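Local coordinates for protein putative RNase YutE (Bacillus subtilis subsp. subtilis str. 168, PDB 1YLM) that is a homodimeric HepT-family protein, probably the RNase toxin of a putative type VII toxin-antitoxin system, and is probably neutralised by its cognate antitoxin, at residues K79-T82 / E83-D87; V100-Y103 / L104-D107. All coordinates share one frame; numbering follows the deposited sequence.

Interaction 1. Residues K79-T82 / E83-D87; sequences KVVT and EKEGD
Two first torsions set up the meeting of Thr82 with Glu85. In Thr82 the hydroxyl is tucked between the backbone N and the carbonyl carbon (chi1 70°), which turns OG1 toward the first turn of helix 83-93. In Glu85, CG lies beside its own N and the chain runs on extended, carrying the carboxylate back to the residue before the helix. The result is a capping box, with Thr82 as N-cap, and two reciprocal bonds define it. Glu85 N donates to Thr82 OG1 over 3.0 Å, nearly straight at 163°. In return Thr82 N donates to Glu85 OE1 at 2.9 Å, reaching the oxygen on its anti side and 25° out of the carboxylate plane. The other carboxylate oxygen, OE2, forms a salt bridge with Arg128 of helix 119-137, so the cap is also tied to a neighbouring helix and both oxygens have partners. Ahead of the cap, Lys79 closes helix 71-77 in a Schellman motif, so 79-82 connects the end of one helix to the cap of the next. Val81 fills the inner side of that link: its CB sits 3.6 Å from Glu85 OE1, while its side chain also packs on Met72 and Val76 of helix 71-77. The first regular helical bond runs from Gly86 N to Thr82 O (2.9 Å). On the outer side, Lys84 bends at chi3 and chi4, curling its chain back along the turn until NZ donates to Thr82 OG1 at 2.8 Å.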
ATOM      1  N   LYS A  79     -18.327 -20.076   9.608  1.00 24.53           N
ATOM      2  CA  LYS A  79     -19.390 -20.076   8.605  1.00 24.66           C
ATOM      3  C   LYS A  79     -19.836 -18.658   8.197  1.00 23.95           C
ATOM      4  O   LYS A  79     -21.014 -18.422   7.892  1.00 23.55           O
ATOM      5  CB  LYS A  79     -20.582 -20.923   9.075  1.00 25.58           C
ATOM      6  CG  LYS A  79     -20.460 -22.419   8.768  1.00 28.70           C
ATOM      7  CD  LYS A  79     -19.488 -23.137   9.673  1.00 32.13           C
ATOM      8  CE  LYS A  79     -19.446 -24.631   9.328  1.00 34.92           C
ATOM      9  NZ  LYS A  79     -18.098 -25.232   9.600  1.00 37.26           N
ATOM     10  N   VAL A  80     -18.889 -17.722   8.210  1.00 22.29           N
ATOM     11  CA  VAL A  80     -19.124 -16.397   7.662  1.00 21.47           C
ATOM     12  C   VAL A  80     -19.160 -16.468   6.125  1.00 21.25           C
ATOM     13  O   VAL A  80     -20.045 -15.891   5.503  1.00 20.62           O
ATOM     14  CB  VAL A  80     -18.080 -15.365   8.149  1.00 21.04           C
ATOM     15  CG1 VAL A  80     -18.411 -13.984   7.609  1.00 21.88           C
ATOM     16  CG2 VAL A  80     -18.008 -15.333   9.679  1.00 19.30           C
ATOM     17  N   VAL A  81     -18.178 -17.158   5.536  1.00 21.17           N
ATOM     18  CA  VAL A  81     -18.131 -17.384   4.090  1.00 21.25           C
ATOM     19  C   VAL A  81     -18.046 -18.903   3.838  1.00 21.63           C
ATOM     20  O   VAL A  81     -17.697 -19.657   4.760  1.00 21.81           O
ATOM     21  CB  VAL A  81     -16.923 -16.652   3.428  1.00 21.25           C
ATOM     22  CG1 VAL A  81     -17.014 -15.140   3.632  1.00 21.17           C
ATOM     23  CG2 VAL A  81     -15.590 -17.199   3.956  1.00 20.33           C
ATOM     24  N   THR A  82     -18.341 -19.352   2.612  1.00 21.54           N
ATOM     25  CA  THR A  82     -18.154 -20.770   2.267  1.00 21.67           C
ATOM     26  C   THR A  82     -16.661 -21.136   2.200  1.00 22.01           C
ATOM     27  O   THR A  82     -15.803 -20.259   2.054  1.00 21.19           O
ATOM     28  CB  THR A  82     -18.855 -21.179   0.933  1.00 21.42           C
ATOM     29  OG1 THR A  82     -18.177 -20.576  -0.175  1.00 22.41           O
ATOM     30  CG2 THR A  82     -20.312 -20.749   0.902  1.00 23.25           C
ATOM     31  N   GLU A  83     -16.358 -22.428   2.323  1.00 22.57           N
ATOM     32  CA  GLU A  83     -15.002 -22.935   2.130  1.00 24.09           C
ATOM     33  C   GLU A  83     -14.437 -22.503   0.778  1.00 23.43           C
ATOM     34  O   GLU A  83     -13.300 -22.048   0.707  1.00 23.01           O
ATOM     35  CB  GLU A  83     -14.940 -24.467   2.257  1.00 23.96           C
ATOM     36  CG  GLU A  83     -13.502 -25.004   2.316  1.00 26.22           C
ATOM     37  CD  GLU A  83     -13.395 -26.472   2.736  1.00 27.63           C
ATOM     38  OE1 GLU A  83     -14.414 -27.070   3.174  1.00 32.82           O
ATOM     39  OE2 GLU A  83     -12.273 -27.025   2.645  1.00 32.26           O
ATOM     40  N   LYS A  84     -15.214 -22.666  -0.290  1.00 23.55           N
ATOM     41  CA  LYS A  84     -14.723 -22.282  -1.622  1.00 24.91           C
ATOM     42  C   LYS A  84     -14.488 -20.763  -1.748  1.00 24.50           C
ATOM     43  O   LYS A  84     -13.473 -20.341  -2.286  1.00 23.82           O
ATOM     44  CB  LYS A  84     -15.615 -22.813  -2.757  1.00 25.44           C
ATOM     45  CG  LYS A  84     -17.061 -22.436  -2.631  1.00 28.80           C
ATOM     46  CD  LYS A  84     -17.799 -22.432  -3.965  1.00 34.45           C
ATOM     47  CE  LYS A  84     -18.845 -21.306  -3.997  1.00 34.98           C
ATOM     48  NZ  LYS A  84     -19.459 -21.044  -2.648  1.00 36.34           N
ATOM     49  N   GLU A  85     -15.417 -19.956  -1.231  1.00 24.59           N
ATOM     50  CA  GLU A  85     -15.201 -18.507  -1.153  1.00 24.50           C
ATOM     51  C   GLU A  85     -13.908 -18.152  -0.422  1.00 24.03           C
ATOM     52  O   GLU A  85     -13.122 -17.314  -0.899  1.00 23.26           O
ATOM     53  CB  GLU A  85     -16.389 -17.807  -0.500  1.00 24.72           C
ATOM     54  CG  GLU A  85     -17.598 -17.743  -1.410  1.00 26.82           C
ATOM     55  CD  GLU A  85     -18.856 -17.291  -0.708  1.00 27.17           C
ATOM     56  OE1 GLU A  85     -18.972 -17.433   0.531  1.00 27.22           O
ATOM     57  OE2 GLU A  85     -19.751 -16.803  -1.422  1.00 31.29           O
ATOM     58  N   GLY A  86     -13.677 -18.806   0.722  1.00 23.25           N
ATOM     59  CA  GLY A  86     -12.476 -18.586   1.516  1.00 23.27           C
ATOM     60  C   GLY A  86     -11.196 -18.876   0.748  1.00 23.23           C
ATOM     61  O   GLY A  86     -10.264 -18.071   0.761  1.00 22.90           O
ATOM     62  N   ASP A  87     -11.164 -20.016   0.066  1.00 22.85           N
ATOM     63  CA  ASP A  87     -10.005 -20.431  -0.727  1.00 23.16           C
ATOM     64  C   ASP A  87      -9.729 -19.440  -1.835  1.00 22.43           C
ATOM     65  O   ASP A  87      -8.578 -19.046  -2.045  1.00 22.82           O
ATOM     66  CB  ASP A  87     -10.232 -21.828  -1.328  1.00 23.36           C
ATOM     67  CG  ASP A  87     -10.216 -22.939  -0.282  1.00 26.89           C
ATOM     68  OD1 ASP A  87      -9.669 -22.740   0.834  1.00 30.09           O
ATOM     69  OD2 ASP A  87     -10.736 -24.033  -0.595  1.00 31.32           O
TER

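Interaction 2. Residues V100-Y103 / L104-D107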
ATOM      1  N   VAL A 100       2.645  -4.597  -1.465  1.00 18.21           N
ATOM      2  CA  VAL A 100       3.066  -3.707  -0.367  1.00 18.93           C
ATOM      3  C   VAL A 100       4.556  -3.757  -0.024  1.00 19.93           C
ATOM      4  O   VAL A 100       5.102  -2.793   0.516  1.00 20.42           O
ATOM      5  CB  VAL A 100       2.225  -3.919   0.922  1.00 19.09           C
ATOM      6  CG1 VAL A 100       0.731  -3.869   0.588  1.00 19.15           C
ATOM      7  CG2 VAL A 100       2.592  -5.216   1.605  1.00 20.04           C
ATOM      8  N   GLN A 101       5.196  -4.881  -0.316  1.00 19.88           N
ATOM      9  CA  GLN A 101       6.584  -5.087   0.071  1.00 20.68           C
ATOM     10  C   GLN A 101       7.515  -5.284  -1.132  1.00 19.71           C
ATOM     11  O   GLN A 101       8.573  -4.659  -1.196  1.00 20.39           O
ATOM     12  CB  GLN A 101       6.674  -6.273   1.029  1.00 21.43           C
ATOM     13  CG  GLN A 101       8.039  -6.466   1.650  1.00 24.75           C
ATOM     14  CD  GLN A 101       8.095  -7.721   2.496  1.00 30.31           C
ATOM     15  OE1 GLN A 101       7.169  -8.008   3.258  1.00 34.14           O
ATOM     16  NE2 GLN A 101       9.176  -8.485   2.362  1.00 33.79           N
ATOM     17  N   GLN A 102       7.123  -6.138  -2.072  1.00 19.23           N
ATOM     18  CA  GLN A 102       7.961  -6.435  -3.237  1.00 19.58           C
ATOM     19  C   GLN A 102       7.377  -5.770  -4.482  1.00 18.63           C
ATOM     20  O   GLN A 102       7.139  -6.404  -5.519  1.00 18.10           O
ATOM     21  CB  GLN A 102       8.128  -7.957  -3.421  1.00 19.51           C
ATOM     22  CG  GLN A 102       8.862  -8.660  -2.255  1.00 22.59           C
ATOM     23  CD  GLN A 102       8.779 -10.189  -2.329  1.00 23.30           C
ATOM     24  OE1 GLN A 102       7.881 -10.751  -2.954  1.00 28.58           O
ATOM     25  NE2 GLN A 102       9.710 -10.862  -1.662  1.00 28.77           N
ATOM     26  N   TYR A 103       7.174  -4.463  -4.372  1.00 18.49           N
ATOM     27  CA  TYR A 103       6.414  -3.716  -5.361  1.00 18.22           C
ATOM     28  C   TYR A 103       7.141  -3.570  -6.702  1.00 18.48           C
ATOM     29  O   TYR A 103       6.492  -3.317  -7.716  1.00 18.21           O
ATOM     30  CB  TYR A 103       6.001  -2.352  -4.800  1.00 17.79           C
ATOM     31  CG  TYR A 103       7.141  -1.613  -4.146  1.00 16.96           C
ATOM     32  CD1 TYR A 103       8.052  -0.864  -4.913  1.00 17.50           C
ATOM     33  CD2 TYR A 103       7.320  -1.666  -2.762  1.00 16.97           C
ATOM     34  CE1 TYR A 103       9.113  -0.183  -4.306  1.00 17.56           C
ATOM     35  CE2 TYR A 103       8.371  -1.005  -2.149  1.00 18.01           C
ATOM     36  CZ  TYR A 103       9.260  -0.262  -2.926  1.00 17.39           C
ATOM     37  OH  TYR A 103      10.283   0.403  -2.296  1.00 18.61           O
ATOM     38  N   LEU A 104       8.470  -3.755  -6.719  1.00 18.69           N
ATOM     39  CA  LEU A 104       9.186  -3.789  -8.011  1.00 19.97           C
ATOM     40  C   LEU A 104       8.696  -4.939  -8.896  1.00 20.08           C
ATOM     41  O   LEU A 104       8.831  -4.898 -10.126  1.00 20.22           O
ATOM     42  CB  LEU A 104      10.710  -3.886  -7.856  1.00 19.48           C
ATOM     43  CG  LEU A 104      11.552  -2.762  -7.227  1.00 23.15           C
ATOM     44  CD1 LEU A 104      12.949  -2.709  -7.833  1.00 24.10           C
ATOM     45  CD2 LEU A 104      10.911  -1.393  -7.300  1.00 21.88           C
ATOM     46  N   LEU A 105       8.142  -5.965  -8.256  1.00 19.93           N
ATOM     47  CA  LEU A 105       7.685  -7.182  -8.939  1.00 20.26           C
ATOM     48  C   LEU A 105       6.197  -7.165  -9.336  1.00 20.12           C
ATOM     49  O   LEU A 105       5.716  -8.086 -10.013  1.00 19.34           O
ATOM     50  CB  LEU A 105       7.975  -8.409  -8.056  1.00 20.65           C
ATOM     51  CG  LEU A 105       9.361  -8.438  -7.394  1.00 22.35           C
ATOM     52  CD1 LEU A 105       9.612  -9.771  -6.688  1.00 26.01           C
ATOM     53  CD2 LEU A 105      10.453  -8.129  -8.436  1.00 25.00           C
ATOM     54  N   ALA A 106       5.464  -6.131  -8.916  1.00 19.22           N
ATOM     55  CA  ALA A 106       4.029  -6.066  -9.216  1.00 19.40           C
ATOM     56  C   ALA A 106       3.770  -6.139 -10.722  1.00 19.25           C
ATOM     57  O   ALA A 106       4.460  -5.500 -11.518  1.00 20.04           O
ATOM     58  CB  ALA A 106       3.386  -4.808  -8.596  1.00 19.23           C
ATOM     59  N   ASP A 107       2.781  -6.942 -11.100  1.00 19.41           N
ATOM     60  CA  ASP A 107       2.449  -7.214 -12.499  1.00 19.73           C
ATOM     61  C   ASP A 107       0.947  -7.004 -12.636  1.00 18.98           C
ATOM     62  O   ASP A 107       0.162  -7.840 -12.232  1.00 18.17           O
ATOM     63  CB  ASP A 107       2.865  -8.657 -12.858  1.00 19.71           C
ATOM     64  CG  ASP A 107       2.457  -9.090 -14.284  1.00 22.87           C
ATOM     65  OD1 ASP A 107       1.657  -8.414 -14.961  1.00 20.23           O
ATOM     66  OD2 ASP A 107       2.948 -10.162 -14.718  1.00 26.13           O
TER
HETATM   67  O   HOH W   1       6.212  -3.247 -10.901  1.00 25.41           O
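The Tyr103 ring and the Leu104 side chain run alongside each other in the same direction, and the tyrosine can be followed outward from the backbone. Its CB is 3.4 Å from Leu104 N, a distance that follows from the course of the backbone. The first torsion then places CG between the backbone N and the carbonyl carbon (chi1 48°), which keeps CG and CD1 close to that same amide nitrogen, itself oblique to the ring. Farther out, CE1 meets the methyl CD2 of Leu104 at 3.7 Å, an apolar contact. The tip, OH, is hydrogen-bonded to Asp51 OD2 of the second subunit; Tyr103 packs on Glu47 and Leu104 on Phe15, both of that subunit. The backbone beneath forms a short 3-10 turn at the end of the RX(4)HXY motif assigned by similarity to HepT RNases, with Gln101 at the histidine position and Tyr103 as its closing tyrosine. Two successive i to i+3 bonds give the evidence for it: Leu105 N donates to Gln102 O at 2.9 Å, and Ala106 N to Tyr103 O at 3.2 Å. Both donors stand above the plane of the accepting carbonyl, the second by 72°. A water lies within hydrogen-bonding distance of Ala106 O (2.9 Å) and Tyr103 O; having more acceptors near it than protons, it need not serve both at once. On the outer side, Leu105 CB lies 3.3 Å from Gln102 O, and its first torsion, with CG beside its own N, keeps CG near the same oxygen and brings CD1 to 4.0 Å from Gln102 CB. Past the turn, Asp107 occupies the N-cap of helix 108-117, where OD1 makes weak bonds to Gly109 N and Glu110 N.

Overall arrangement
Interactions 1 and 2 follow one another along the chain, with centres 27 Å apart and nearest atoms about 17 Å apart, so they do not touch. Both occupy links between helices: interaction 1 leads from helix 71-77 into helix 83-93, interaction 2 from helix 96-100 toward helix 108-117. Interaction 1 is partly buried within its own subunit, against helices 71-77 and 119-137, and is built largely from polar side-chain bonds at a helix start. Interaction 2 lies at the surface, held by backbone bonds, a water and apolar side chains, and it faces the second subunit. It also overlaps the RX(4)HXY motif, assigned by similarity, whereas interaction 1 is remote from it.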